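Local coordinates for protein dehydratase, IlvD/Edd family (Caulobacter crescentus, PDB 5OYN) that catalyses the dehydration of D-xylonate to 2-dehydro-3-deoxy-D-arabinonate, and of D-gluconate with similar efficiency, using a [2Fe-2S] cluster and magnesium, at residues Asn211-Ala216 and Ala281-Ser286; Ala223-Leu228 and Glu274-Leu279. All coordinates share one frame; numbering follows the deposited sequence.

Interaction 1. Residues Asn211-Ala216 and Ala281-Ser286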
ATOM      1  N   ASN A 211       3.270 -23.825  10.890  1.00 45.87           N
ATOM      2  CA  ASN A 211       4.593 -24.239  10.429  1.00 49.29           C
ATOM      3  C   ASN A 211       4.879 -25.715  10.668  1.00 48.91           C
ATOM      4  O   ASN A 211       5.995 -26.165  10.389  1.00 51.00           O
ATOM      5  CB  ASN A 211       5.698 -23.380  11.080  1.00 44.82           C
ATOM      6  CG  ASN A 211       5.631 -23.367  12.604  1.00 49.66           C
ATOM      7  OD1 ASN A 211       4.965 -24.207  13.224  1.00 49.37           O
ATOM      8  ND2 ASN A 211       6.337 -22.410  13.221  1.00 46.90           N
ATOM      9  N   THR A 212       3.915 -26.460  11.195  1.00 51.88           N
ATOM     10  CA  THR A 212       3.933 -27.915  11.280  1.00 48.44           C
ATOM     11  C   THR A 212       3.267 -28.514  10.041  1.00 53.19           C
ATOM     12  O   THR A 212       2.630 -27.814   9.247  1.00 53.53           O
ATOM     13  CB  THR A 212       3.201 -28.358  12.537  1.00 46.71           C
ATOM     14  OG1 THR A 212       2.048 -27.521  12.711  1.00 44.74           O
ATOM     15  CG2 THR A 212       4.104 -28.212  13.750  1.00 46.14           C
ATOM     16  N   MET A 213       3.398 -29.831   9.873  1.00 53.84           N
ATOM     17  CA  MET A 213       2.722 -30.513   8.767  1.00 47.70           C
ATOM     18  C   MET A 213       1.240 -30.728   9.088  1.00 51.61           C
ATOM     19  O   MET A 213       0.735 -31.847   9.177  1.00 60.96           O
ATOM     20  CB  MET A 213       3.416 -31.827   8.458  1.00 48.89           C
ATOM     21  CG  MET A 213       2.801 -32.596   7.294  1.00 48.50           C
ATOM     22  SD  MET A 213       2.992 -31.753   5.726  1.00 57.01           S
ATOM     23  CE  MET A 213       4.775 -31.896   5.550  1.00 50.43           C
ATOM     24  N   GLY A 214       0.540 -29.621   9.286  1.00 45.62           N
ATOM     25  CA  GLY A 214      -0.883 -29.635   9.540  1.00 46.06           C
ATOM     26  C   GLY A 214      -1.667 -29.549   8.251  1.00 50.17           C
ATOM     27  O   GLY A 214      -1.170 -29.877   7.170  1.00 51.52           O
ATOM     28  N   THR A 215      -2.916 -29.091   8.365  1.00 49.09           N
ATOM     29  CA  THR A 215      -3.792 -29.094   7.197  1.00 50.60           C
ATOM     30  C   THR A 215      -3.279 -28.147   6.125  1.00 56.08           C
ATOM     31  O   THR A 215      -3.344 -28.469   4.930  1.00 53.93           O
ATOM     32  CB  THR A 215      -5.220 -28.716   7.585  1.00 56.25           C
ATOM     33  OG1 THR A 215      -5.599 -29.431   8.763  1.00 55.30           O
ATOM     34  CG2 THR A 215      -6.178 -29.043   6.452  1.00 52.73           C
ATOM     35  N   ALA A 216      -2.758 -26.981   6.538  1.00 53.49           N
ATOM     36  CA  ALA A 216      -2.314 -25.971   5.581  1.00 49.28           C
ATOM     37  C   ALA A 216      -1.092 -26.446   4.810  1.00 47.84           C
ATOM     38  O   ALA A 216      -1.054 -26.366   3.577  1.00 49.53           O
ATOM     39  CB  ALA A 216      -2.015 -24.652   6.298  1.00 54.39           C
ATOM     40  N   ALA A 281       0.338 -39.402   2.525  1.00 54.47           N
ATOM     41  CA  ALA A 281       0.724 -40.448   3.468  1.00 52.09           C
ATOM     42  C   ALA A 281       2.215 -40.392   3.772  1.00 54.55           C
ATOM     43  O   ALA A 281       2.618 -40.498   4.941  1.00 52.94           O
ATOM     44  CB  ALA A 281       0.335 -41.818   2.925  1.00 56.36           C
ATOM     45  N   ALA A 282       3.048 -40.224   2.734  1.00 49.09           N
ATOM     46  CA  ALA A 282       4.498 -40.175   2.918  1.00 52.29           C
ATOM     47  C   ALA A 282       4.942 -38.967   3.737  1.00 58.65           C
ATOM     48  O   ALA A 282       6.005 -39.021   4.375  1.00 56.46           O
ATOM     49  CB  ALA A 282       5.202 -40.149   1.559  1.00 48.21           C
ATOM     50  N   ALA A 283       4.155 -37.888   3.728  1.00 54.39           N
ATOM     51  CA  ALA A 283       4.490 -36.644   4.399  1.00 52.99           C
ATOM     52  C   ALA A 283       3.923 -36.546   5.806  1.00 52.63           C
ATOM     53  O   ALA A 283       4.034 -35.489   6.421  1.00 60.55           O
ATOM     54  CB  ALA A 283       3.987 -35.453   3.578  1.00 52.53           C
ATOM     55  N   GLY A 284       3.316 -37.599   6.335  1.00 49.01           N
ATOM     56  CA  GLY A 284       2.674 -37.455   7.629  1.00 47.85           C
ATOM     57  C   GLY A 284       1.576 -36.416   7.634  1.00 51.13           C
ATOM     58  O   GLY A 284       1.337 -35.771   8.662  1.00 54.88           O
ATOM     59  N   GLY A 285       0.889 -36.251   6.503  1.00 49.89           N
ATOM     60  CA  GLY A 285      -0.133 -35.236   6.353  1.00 47.49           C
ATOM     61  C   GLY A 285      -1.341 -35.403   7.261  1.00 50.78           C
ATOM     62  O   GLY A 285      -1.529 -36.394   7.966  1.00 61.26           O
ATOM     63  N   SER A 286      -2.195 -34.391   7.202  1.00 55.18           N
ATOM     64  CA  SER A 286      -3.319 -34.257   8.109  1.00 53.76           C
ATOM     65  C   SER A 286      -4.536 -35.043   7.633  1.00 55.71           C
ATOM     66  O   SER A 286      -4.849 -35.088   6.437  1.00 51.46           O
ATOM     67  CB  SER A 286      -3.687 -32.785   8.244  1.00 50.49           C
ATOM     68  OG  SER A 286      -5.078 -32.615   8.456  1.00 57.60           O
TER

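Interaction 2. Residues Ala223-Leu228 and Glu274-Leu279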
ATOM      1  N   ALA A 223      -1.842 -29.591  -3.513  1.00 45.70           N
ATOM      2  CA  ALA A 223      -2.014 -28.875  -4.766  1.00 48.03           C
ATOM      3  C   ALA A 223      -0.782 -28.991  -5.641  1.00 50.01           C
ATOM      4  O   ALA A 223      -0.883 -28.916  -6.871  1.00 53.51           O
ATOM      5  CB  ALA A 223      -2.333 -27.395  -4.507  1.00 53.75           C
ATOM      6  N   GLU A 224       0.394 -29.150  -5.037  1.00 52.70           N
ATOM      7  CA  GLU A 224       1.582 -29.383  -5.849  1.00 56.71           C
ATOM      8  C   GLU A 224       1.541 -30.782  -6.449  1.00 53.68           C
ATOM      9  O   GLU A 224       1.712 -30.954  -7.661  1.00 53.35           O
ATOM     10  CB  GLU A 224       2.858 -29.164  -5.027  1.00 52.93           C
ATOM     11  CG  GLU A 224       4.003 -28.575  -5.856  1.00 55.11           C
ATOM     12  CD  GLU A 224       5.322 -28.405  -5.081  1.00 62.94           C
ATOM     13  OE1 GLU A 224       5.313 -27.971  -3.904  1.00 57.23           O
ATOM     14  OE2 GLU A 224       6.387 -28.706  -5.667  1.00 64.88           O
ATOM     15  N   ALA A 225       1.261 -31.788  -5.614  1.00 49.93           N
ATOM     16  CA  ALA A 225       1.131 -33.160  -6.095  1.00 54.18           C
ATOM     17  C   ALA A 225       0.043 -33.274  -7.155  1.00 55.62           C
ATOM     18  O   ALA A 225       0.192 -34.021  -8.130  1.00 59.03           O
ATOM     19  CB  ALA A 225       0.826 -34.099  -4.925  1.00 53.65           C
ATOM     20  N   LEU A 226      -1.060 -32.545  -6.979  1.00 51.09           N
ATOM     21  CA  LEU A 226      -2.129 -32.516  -7.965  1.00 47.16           C
ATOM     22  C   LEU A 226      -1.711 -31.852  -9.268  1.00 53.75           C
ATOM     23  O   LEU A 226      -2.486 -31.895 -10.230  1.00 59.32           O
ATOM     24  CB  LEU A 226      -3.336 -31.774  -7.403  1.00 50.17           C
ATOM     25  CG  LEU A 226      -4.264 -32.480  -6.426  1.00 55.30           C
ATOM     26  CD1 LEU A 226      -5.522 -31.642  -6.238  1.00 48.70           C
ATOM     27  CD2 LEU A 226      -4.611 -33.892  -6.906  1.00 56.17           C
ATOM     28  N   GLY A 227      -0.528 -31.231  -9.317  1.00 51.26           N
ATOM     29  CA  GLY A 227      -0.061 -30.555 -10.513  1.00 54.03           C
ATOM     30  C   GLY A 227      -0.710 -29.218 -10.777  1.00 56.87           C
ATOM     31  O   GLY A 227      -0.760 -28.785 -11.932  1.00 55.81           O
ATOM     32  N   LEU A 228      -1.197 -28.549  -9.727  1.00 57.74           N
ATOM     33  CA  LEU A 228      -1.923 -27.290  -9.821  1.00 57.65           C
ATOM     34  C   LEU A 228      -1.083 -26.067  -9.449  1.00 55.11           C
ATOM     35  O   LEU A 228      -1.561 -24.939  -9.593  1.00 51.52           O
ATOM     36  CB  LEU A 228      -3.169 -27.354  -8.930  1.00 55.84           C
ATOM     37  CG  LEU A 228      -4.406 -27.901  -9.647  1.00 57.67           C
ATOM     38  CD1 LEU A 228      -5.629 -27.958  -8.731  1.00 51.24           C
ATOM     39  CD2 LEU A 228      -4.690 -27.051 -10.870  1.00 56.97           C
ATOM     40  N   GLU A 274      -4.712 -39.611  -7.117  1.00 61.44           N
ATOM     41  CA  GLU A 274      -3.991 -40.717  -6.495  1.00 61.81           C
ATOM     42  C   GLU A 274      -2.562 -40.314  -6.138  1.00 61.73           C
ATOM     43  O   GLU A 274      -2.006 -40.814  -5.150  1.00 58.96           O
ATOM     44  CB  GLU A 274      -3.987 -41.945  -7.418  1.00 62.74           C
ATOM     45  CG  GLU A 274      -5.359 -42.594  -7.644  1.00 68.96           C
ATOM     46  CD  GLU A 274      -5.295 -43.894  -8.471  1.00 76.07           C
ATOM     47  OE1 GLU A 274      -4.704 -43.857  -9.572  1.00 74.84           O
ATOM     48  OE2 GLU A 274      -5.829 -44.946  -8.019  1.00 69.36           O
ATOM     49  N   ASN A 275      -1.956 -39.418  -6.926  1.00 60.71           N
ATOM     50  CA  ASN A 275      -0.643 -38.875  -6.574  1.00 62.35           C
ATOM     51  C   ASN A 275      -0.707 -38.081  -5.274  1.00 53.96           C
ATOM     52  O   ASN A 275       0.149 -38.234  -4.389  1.00 47.43           O
ATOM     53  CB  ASN A 275      -0.120 -38.001  -7.711  1.00 58.76           C
ATOM     54  CG  ASN A 275       0.404 -38.823  -8.862  1.00 63.76           C
ATOM     55  OD1 ASN A 275       0.508 -40.044  -8.756  1.00 68.63           O
ATOM     56  ND2 ASN A 275       0.738 -38.167  -9.967  1.00 64.60           N
ATOM     57  N   ALA A 276      -1.726 -37.233  -5.143  1.00 52.24           N
ATOM     58  CA  ALA A 276      -1.893 -36.458  -3.921  1.00 55.41           C
ATOM     59  C   ALA A 276      -2.048 -37.378  -2.718  1.00 53.07           C
ATOM     60  O   ALA A 276      -1.348 -37.219  -1.707  1.00 52.69           O
ATOM     61  CB  ALA A 276      -3.091 -35.516  -4.057  1.00 48.71           C
ATOM     62  N   ILE A 277      -2.952 -38.361  -2.824  1.00 55.81           N
ATOM     63  CA  ILE A 277      -3.160 -39.343  -1.756  1.00 51.57           C
ATOM     64  C   ILE A 277      -1.834 -39.956  -1.336  1.00 48.91           C
ATOM     65  O   ILE A 277      -1.547 -40.102  -0.141  1.00 48.14           O
ATOM     66  CB  ILE A 277      -4.155 -40.433  -2.209  1.00 56.65           C
ATOM     67  CG1 ILE A 277      -5.532 -39.834  -2.495  1.00 56.91           C
ATOM     68  CG2 ILE A 277      -4.239 -41.579  -1.167  1.00 52.78           C
ATOM     69  CD1 ILE A 277      -6.668 -40.807  -2.291  1.00 58.78           C
ATOM     70  N   ALA A 278      -1.004 -40.330  -2.309  1.00 46.62           N
ATOM     71  CA  ALA A 278       0.270 -40.941  -1.960  1.00 48.25           C
ATOM     72  C   ALA A 278       1.136 -39.956  -1.202  1.00 52.52           C
ATOM     73  O   ALA A 278       1.734 -40.302  -0.173  1.00 54.22           O
ATOM     74  CB  ALA A 278       0.991 -41.437  -3.214  1.00 51.71           C
ATOM     75  N   LEU A 279       1.190 -38.709  -1.685  1.00 55.02           N
ATOM     76  CA  LEU A 279       2.002 -37.700  -1.022  1.00 49.54           C
ATOM     77  C   LEU A 279       1.532 -37.465   0.406  1.00 49.05           C
ATOM     78  O   LEU A 279       2.352 -37.404   1.333  1.00 49.47           O
ATOM     79  CB  LEU A 279       1.971 -36.404  -1.815  1.00 56.63           C
ATOM     80  CG  LEU A 279       2.562 -35.256  -1.009  1.00 51.21           C
ATOM     81  CD1 LEU A 279       4.079 -35.317  -1.069  1.00 50.59           C
ATOM     82  CD2 LEU A 279       2.030 -33.993  -1.579  1.00 52.52           C
TER

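Interaction 1. Residues Asn211-Ala216 and Ala281-Ser286
Met213 meets the turn that ends helix 270-282 from the centre of an inverse gamma turn. Its CG lies anti to the backbone N (chi1 -179°) and approaches the carbonyls that follow the helix, 3.3 Å from Ala283 O and 3.8 Å from Gly284 O. Bends at chi2 and chi3 then curl the thioether alongside Ala283, with Met213 CE 4.1 Å from Ala283 CB. The turn it covers is a Schellman motif with Gly284, at positive phi, as the C-prime residue. At Gly214, the N-cap position of helix 215-225, the backbone itself packs: its C is 3.8 Å from Ser286 CB. Thr215 follows with a tip-to-tip hydrogen bond, its OG1 3.2 Å from Ser286 OG. Asn288 joins both hydroxyls, its ND2 bonding Thr215 OG1 and its backbone N bonding Ser286 OG. The Thr215 side chain lies about 4 Å from the magnesium ion and makes a weak hydrogen bond to the carboxylated Lys139 of that site, consistent with a second-shell place. Ala216, one residue on, touches the [2Fe-2S] cluster. The contact thus sets the start of helix 215-225 against the turn between helices 270-282 and 289-299, with helix 337-347 packed on Ala282.

Interaction 2. Residues Ala223-Leu228 and Glu274-Leu279
Leu226 and Leu279 reach the interface through different first torsions. In Leu226, CG stands anti to the carbonyl carbon (chi1 -78°), which turns the branch back across the gap although the CB bond itself points away from the opposite helix; CD2 arrives 3.6 Å from Ala276 CB. In Leu279, CG is anti to the backbone N (chi1 168°), and with its CB already directed at the other segment, CD2 comes within 3.6 Å of Ala225 CB. The Ala225 methyl carries much of the packing: Ala225 CB also lies 3.7 Å from Ala276 CA and 4.3 Å from Ala276 CB, so it rests against helix 270-282 between Ala276 and Leu279, about one turn apart. Such small side chains permit the close approach measured between the CA atoms of Ala225 and Ala276, 5.0 Å. Asn275 contributes its aliphatic part, CB being 4.0 Å from Ala225 O, while its amide OD1 bonds the backbone N of His352. No hydrogen bond crosses between the segments; the contact is mainly apolar and buried. Beyond it, Gly227 takes positive phi, and Leu228 N to Ala223 O (2.9 Å) with Gly227 N to Glu224 O (2.8 Å) closes a Schellman motif. This is close helix-helix packing through alanine, with Ala225 set against Ala276, joining the C-terminal end of helix 215-225 to helix 270-282 within the N-terminal family region of the IlvD/Edd dehydratases.

Both interactions involve helix 215-225 and helix 270-282 with their flanking turns, and their centres are about 13 Å apart; interaction 1 uses the turn after helix 270-282, interaction 2 its body. Their order along the chain is 211-216, 223-228, 274-279, 281-286, so the inner pair of segments is interaction 2 and the outer pair interaction 1. The two helices run in loosely opposed, strongly inclined directions, and the start of helix 215-225 faces that turn, whereas its end faces the middle of helix 270-282. Contacts thus occur at both ends of helix 215-225. Interaction 1, partly polar, alone lies at the magnesium and [2Fe-2S] end; interaction 2 is mainly apolar.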